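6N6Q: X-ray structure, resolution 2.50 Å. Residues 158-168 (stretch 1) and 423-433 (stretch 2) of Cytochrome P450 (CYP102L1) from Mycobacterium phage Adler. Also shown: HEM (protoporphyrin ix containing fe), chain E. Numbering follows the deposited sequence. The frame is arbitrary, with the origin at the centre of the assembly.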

# COMPACT_ATOMS: atom_id res chain seq x y z
N ARG A 158 -11.75 0.29 -5.46
CA ARG A 158 -12.73 1.37 -5.40
C ARG A 158 -13.02 1.77 -3.96
O ARG A 158 -13.28 2.94 -3.68
CB ARG A 158 -14.03 0.98 -6.10
CG ARG A 158 -13.87 0.47 -7.52
CD ARG A 158 -15.24 0.36 -8.19
NE ARG A 158 -15.76 1.68 -8.54
CZ ARG A 158 -17.05 1.99 -8.56
NH1 ARG A 158 -17.96 1.08 -8.23
NH2 ARG A 158 -17.44 3.21 -8.90
N LEU A 159 -12.98 0.80 -3.04
CA LEU A 159 -13.30 1.09 -1.65
C LEU A 159 -12.22 1.94 -1.00
O LEU A 159 -12.50 3.01 -0.45
CB LEU A 159 -13.49 -0.22 -0.87
CG LEU A 159 -13.56 -0.05 0.65
CD1 LEU A 159 -14.76 0.80 1.04
CD2 LEU A 159 -13.59 -1.40 1.35
N THR A 160 -10.96 1.47 -1.05
CA THR A 160 -9.88 2.18 -0.37
C THR A 160 -9.67 3.57 -0.94
O THR A 160 -9.20 4.47 -0.23
CB THR A 160 -8.59 1.37 -0.44
OG1 THR A 160 -8.17 1.26 -1.80
CG2 THR A 160 -8.81 -0.03 0.14
N ILE A 161 -10.00 3.78 -2.22
CA ILE A 161 -9.97 5.12 -2.78
C ILE A 161 -10.95 6.02 -2.04
O ILE A 161 -10.61 7.12 -1.60
CB ILE A 161 -10.28 5.09 -4.29
CG1 ILE A 161 -9.04 4.66 -5.08
CG2 ILE A 161 -10.77 6.45 -4.77
CD1 ILE A 161 -9.32 4.36 -6.53
N GLU A 162 -12.19 5.55 -1.88
CA GLU A 162 -13.19 6.35 -1.17
C GLU A 162 -12.84 6.50 0.31
O GLU A 162 -13.14 7.54 0.90
CB GLU A 162 -14.58 5.72 -1.32
CG GLU A 162 -15.09 5.72 -2.75
CD GLU A 162 -15.07 7.11 -3.37
OE1 GLU A 162 -15.46 8.08 -2.68
OE2 GLU A 162 -14.66 7.23 -4.54
N ILE A 163 -12.20 5.49 0.91
CA ILE A 163 -11.83 5.59 2.32
C ILE A 163 -10.84 6.73 2.52
O ILE A 163 -10.99 7.56 3.43
CB ILE A 163 -11.27 4.25 2.82
CG1 ILE A 163 -12.40 3.24 2.99
CG2 ILE A 163 -10.52 4.44 4.13
CD1 ILE A 163 -11.96 1.92 3.58
N ILE A 164 -9.81 6.80 1.68
CA ILE A 164 -8.79 7.83 1.85
C ILE A 164 -9.35 9.21 1.50
O ILE A 164 -9.13 10.19 2.22
CB ILE A 164 -7.54 7.51 1.01
CG1 ILE A 164 -6.98 6.14 1.41
CG2 ILE A 164 -6.49 8.58 1.18
CD1 ILE A 164 -5.83 5.70 0.55
N SER A 165 -10.07 9.30 0.38
CA SER A 165 -10.55 10.60 -0.08
C SER A 165 -11.60 11.17 0.87
O SER A 165 -11.55 12.36 1.21
CB SER A 165 -11.11 10.48 -1.50
OG SER A 165 -12.23 9.62 -1.55
N ARG A 166 -12.56 10.35 1.31
CA ARG A 166 -13.62 10.86 2.17
C ARG A 166 -13.12 11.11 3.58
O ARG A 166 -13.45 12.14 4.19
CB ARG A 166 -14.81 9.90 2.18
CG ARG A 166 -15.43 9.66 0.82
CD ARG A 166 -16.54 8.63 0.92
NE ARG A 166 -16.97 8.15 -0.40
CZ ARG A 166 -18.03 7.38 -0.59
NH1 ARG A 166 -18.78 7.00 0.43
NH2 ARG A 166 -18.34 6.99 -1.82
N ALA A 167 -12.33 10.19 4.13
CA ALA A 167 -11.83 10.39 5.49
C ALA A 167 -10.70 11.41 5.54
O ALA A 167 -10.58 12.14 6.53
CB ALA A 167 -11.36 9.07 6.09
N GLY A 168 -9.88 11.49 4.50
CA GLY A 168 -8.75 12.40 4.49
C GLY A 168 -9.07 13.79 3.99
O GLY A 168 -8.65 14.78 4.60
N GLN A 423 -0.77 3.24 10.57
CA GLN A 423 -1.92 3.18 11.47
C GLN A 423 -3.23 3.40 10.73
O GLN A 423 -4.26 2.85 11.13
CB GLN A 423 -1.76 4.20 12.60
CG GLN A 423 -0.50 4.01 13.44
CD GLN A 423 0.71 4.72 12.85
OE1 GLN A 423 0.65 5.91 12.51
NE2 GLN A 423 1.82 4.00 12.73
N PHE A 424 -3.20 4.18 9.65
CA PHE A 424 -4.40 4.35 8.83
C PHE A 424 -4.73 3.06 8.09
O PHE A 424 -5.89 2.63 8.05
CB PHE A 424 -4.20 5.50 7.84
CG PHE A 424 -5.45 5.88 7.09
CD1 PHE A 424 -5.83 5.20 5.95
CD2 PHE A 424 -6.22 6.94 7.52
CE1 PHE A 424 -6.97 5.55 5.26
CE2 PHE A 424 -7.37 7.31 6.83
CZ PHE A 424 -7.74 6.61 5.70
N ALA A 425 -3.72 2.42 7.50
CA ALA A 425 -3.95 1.19 6.74
C ALA A 425 -4.43 0.07 7.65
O ALA A 425 -5.39 -0.64 7.33
CB ALA A 425 -2.68 0.78 6.00
N GLN A 426 -3.77 -0.11 8.80
CA GLN A 426 -4.17 -1.19 9.70
C GLN A 426 -5.57 -0.97 10.25
O GLN A 426 -6.28 -1.95 10.52
CB GLN A 426 -3.15 -1.31 10.84
CG GLN A 426 -1.82 -1.88 10.39
CD GLN A 426 -0.72 -1.68 11.42
OE1 GLN A 426 -0.86 -0.88 12.34
NE2 GLN A 426 0.38 -2.40 11.25
N HIS A 427 -6.00 0.28 10.41
CA HIS A 427 -7.35 0.53 10.89
C HIS A 427 -8.38 0.19 9.83
O HIS A 427 -9.37 -0.50 10.11
CB HIS A 427 -7.49 1.99 11.33
CG HIS A 427 -8.73 2.26 12.13
ND1 HIS A 427 -8.91 1.75 13.40
CD2 HIS A 427 -9.84 2.98 11.85
CE1 HIS A 427 -10.09 2.14 13.86
NE2 HIS A 427 -10.67 2.89 12.94
N GLU A 428 -8.16 0.64 8.59
CA GLU A 428 -9.15 0.41 7.54
C GLU A 428 -9.18 -1.05 7.10
O GLU A 428 -10.23 -1.54 6.68
CB GLU A 428 -8.87 1.32 6.34
CG GLU A 428 -7.54 1.06 5.65
CD GLU A 428 -7.47 1.67 4.27
OE1 GLU A 428 -8.47 1.58 3.52
OE2 GLU A 428 -6.42 2.25 3.93
N MET A 429 -8.04 -1.75 7.18
CA MET A 429 -8.01 -3.14 6.75
C MET A 429 -8.80 -4.04 7.70
O MET A 429 -9.41 -5.02 7.25
CB MET A 429 -6.57 -3.63 6.63
CG MET A 429 -5.81 -3.06 5.43
SD MET A 429 -4.18 -3.79 5.20
CE MET A 429 -3.35 -3.30 6.71
N VAL A 430 -8.81 -3.73 8.99
CA VAL A 430 -9.54 -4.55 9.95
C VAL A 430 -11.04 -4.30 9.85
O VAL A 430 -11.83 -5.24 9.82
CB VAL A 430 -9.02 -4.29 11.38
CG1 VAL A 430 -9.85 -5.07 12.39
CG2 VAL A 430 -7.56 -4.68 11.49
N ILE A 431 -11.45 -3.03 9.78
CA ILE A 431 -12.87 -2.71 9.67
C ILE A 431 -13.45 -3.32 8.40
O ILE A 431 -14.58 -3.83 8.40
CB ILE A 431 -13.10 -1.19 9.72
CG1 ILE A 431 -12.45 -0.58 10.96
CG2 ILE A 431 -14.58 -0.88 9.70
CD1 ILE A 431 -12.77 0.89 11.16
N ALA A 432 -12.70 -3.28 7.30
CA ALA A 432 -13.18 -3.83 6.04
C ALA A 432 -13.36 -5.34 6.14
O ALA A 432 -14.38 -5.89 5.71
CB ALA A 432 -12.22 -3.47 4.91
N LEU A 433 -12.36 -6.03 6.71
CA LEU A 433 -12.45 -7.48 6.82
C LEU A 433 -13.49 -7.90 7.86
O LEU A 433 -14.21 -8.88 7.66
CB LEU A 433 -11.08 -8.07 7.17
CG LEU A 433 -10.09 -8.17 6.01
CD1 LEU A 433 -8.71 -8.50 6.53
CD2 LEU A 433 -10.55 -9.23 5.02
CHA HEM E . 5.62 4.75 2.52
CHB HEM E . 3.76 0.26 2.44
CHC HEM E . -0.69 2.09 3.13
CHD HEM E . 1.10 6.56 2.45
C1A HEM E . 5.53 3.37 2.46
C2A HEM E . 6.62 2.42 2.36
C3A HEM E . 6.11 1.19 2.34
C4A HEM E . 4.67 1.30 2.43
CMA HEM E . 6.92 -0.11 2.23
CAA HEM E . 8.12 2.77 2.27
CBA HEM E . 8.48 3.02 0.81
CGA HEM E . 9.97 3.18 0.64
O1A HEM E . 10.72 2.97 1.63
O2A HEM E . 10.41 3.52 -0.49
C1B HEM E . 2.40 0.36 2.68
C2B HEM E . 1.50 -0.75 2.91
C3B HEM E . 0.26 -0.25 3.10
C4B HEM E . 0.35 1.20 2.99
CMB HEM E . 1.95 -2.23 2.93
CAB HEM E . -1.08 -0.97 3.39
CBB HEM E . -1.23 -2.30 3.47
C1C HEM E . -0.61 3.47 3.04
C2C HEM E . -1.69 4.41 3.25
C3C HEM E . -1.21 5.65 3.07
C4C HEM E . 0.20 5.54 2.72
CMC HEM E . -3.14 4.07 3.62
CAC HEM E . -2.08 6.92 3.21
CBC HEM E . -1.59 8.16 3.06
C1D HEM E . 2.47 6.47 2.42
C2D HEM E . 3.41 7.57 2.26
C3D HEM E . 4.65 7.07 2.28
C4D HEM E . 4.56 5.63 2.45
CMD HEM E . 3.03 9.06 2.10
CAD HEM E . 5.96 7.88 2.15
CBD HEM E . 6.37 8.44 3.51
CGD HEM E . 7.69 9.15 3.40
O1D HEM E . 7.92 10.12 4.18
O2D HEM E . 8.52 8.76 2.54
NA HEM E . 4.35 2.64 2.50
NB HEM E . 1.67 1.53 2.74
NC HEM E . 0.52 4.19 2.72
ND HEM E . 3.22 5.31 2.53
FE HEM E . 2.42 3.41 2.48

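Two helices cross at 126° between their N-to-C directions, with axes 11.7 Å apart at closest approach. That gap is wide enough that side chains, not backbones, must make the contact: even in the nearest pair, Ile163 CA and Glu428 CA are still 7.8 Å apart. No hydrogen bond links the two stretches, and packing does the work over a modest 284 Å².

Phe424 and Glu428 supply nearly equal shares of the second helix's covered surface. The CA-to-CB bond of Phe424 points toward the other helix, and chi1 at -171° (t) and chi2 at -84° place the ring where three aliphatic residues meet it. Ile163 CG2 lies 3.9 Å from Phe424 CZ, and Ile164 CG1 lies 3.9 Å from Phe424 CE1, both approaching obliquely. Ala167 CB, 4.4 Å from Phe424 CZ, sits at the ring edge near its plane; its short methyl fits beside the tip of a long aromatic. The same ring also touches the heme, Phe424 CD1 lying 3.7 Å from HEM CMC.

Both isoleucines adopt the m, t rotamer, yet their CA-to-CB bonds differ: that of Ile163 points toward the partner helix, that of Ile164 sideways. Ile163 CD1 lies 3.5 Å from Glu428 OE1, and Ile163 CG2, besides meeting the phenylalanine, lies 3.6 Å from that same oxygen.

Glu428 is the unexpected residue here, a buried acid among methyls. Its chi1 of 63° (p) and chi2 of 164° (t) carry the carboxylate between the helices, where Thr160 CG2 also approaches Glu428 OE1 at 3.8 Å. These are van der Waals contacts; Glu428 OE2 finds its hydrogen bond elsewhere in the structure and lies 3.8 Å from HEM CMC.

At the other end of the contact the size pairing reverses: Leu159, in the t, p rotamer, reaches across with CD2 to 4.3 Å from Ala432 CB. Large against small therefore recurs at both ends, with the larger residue on opposite helices.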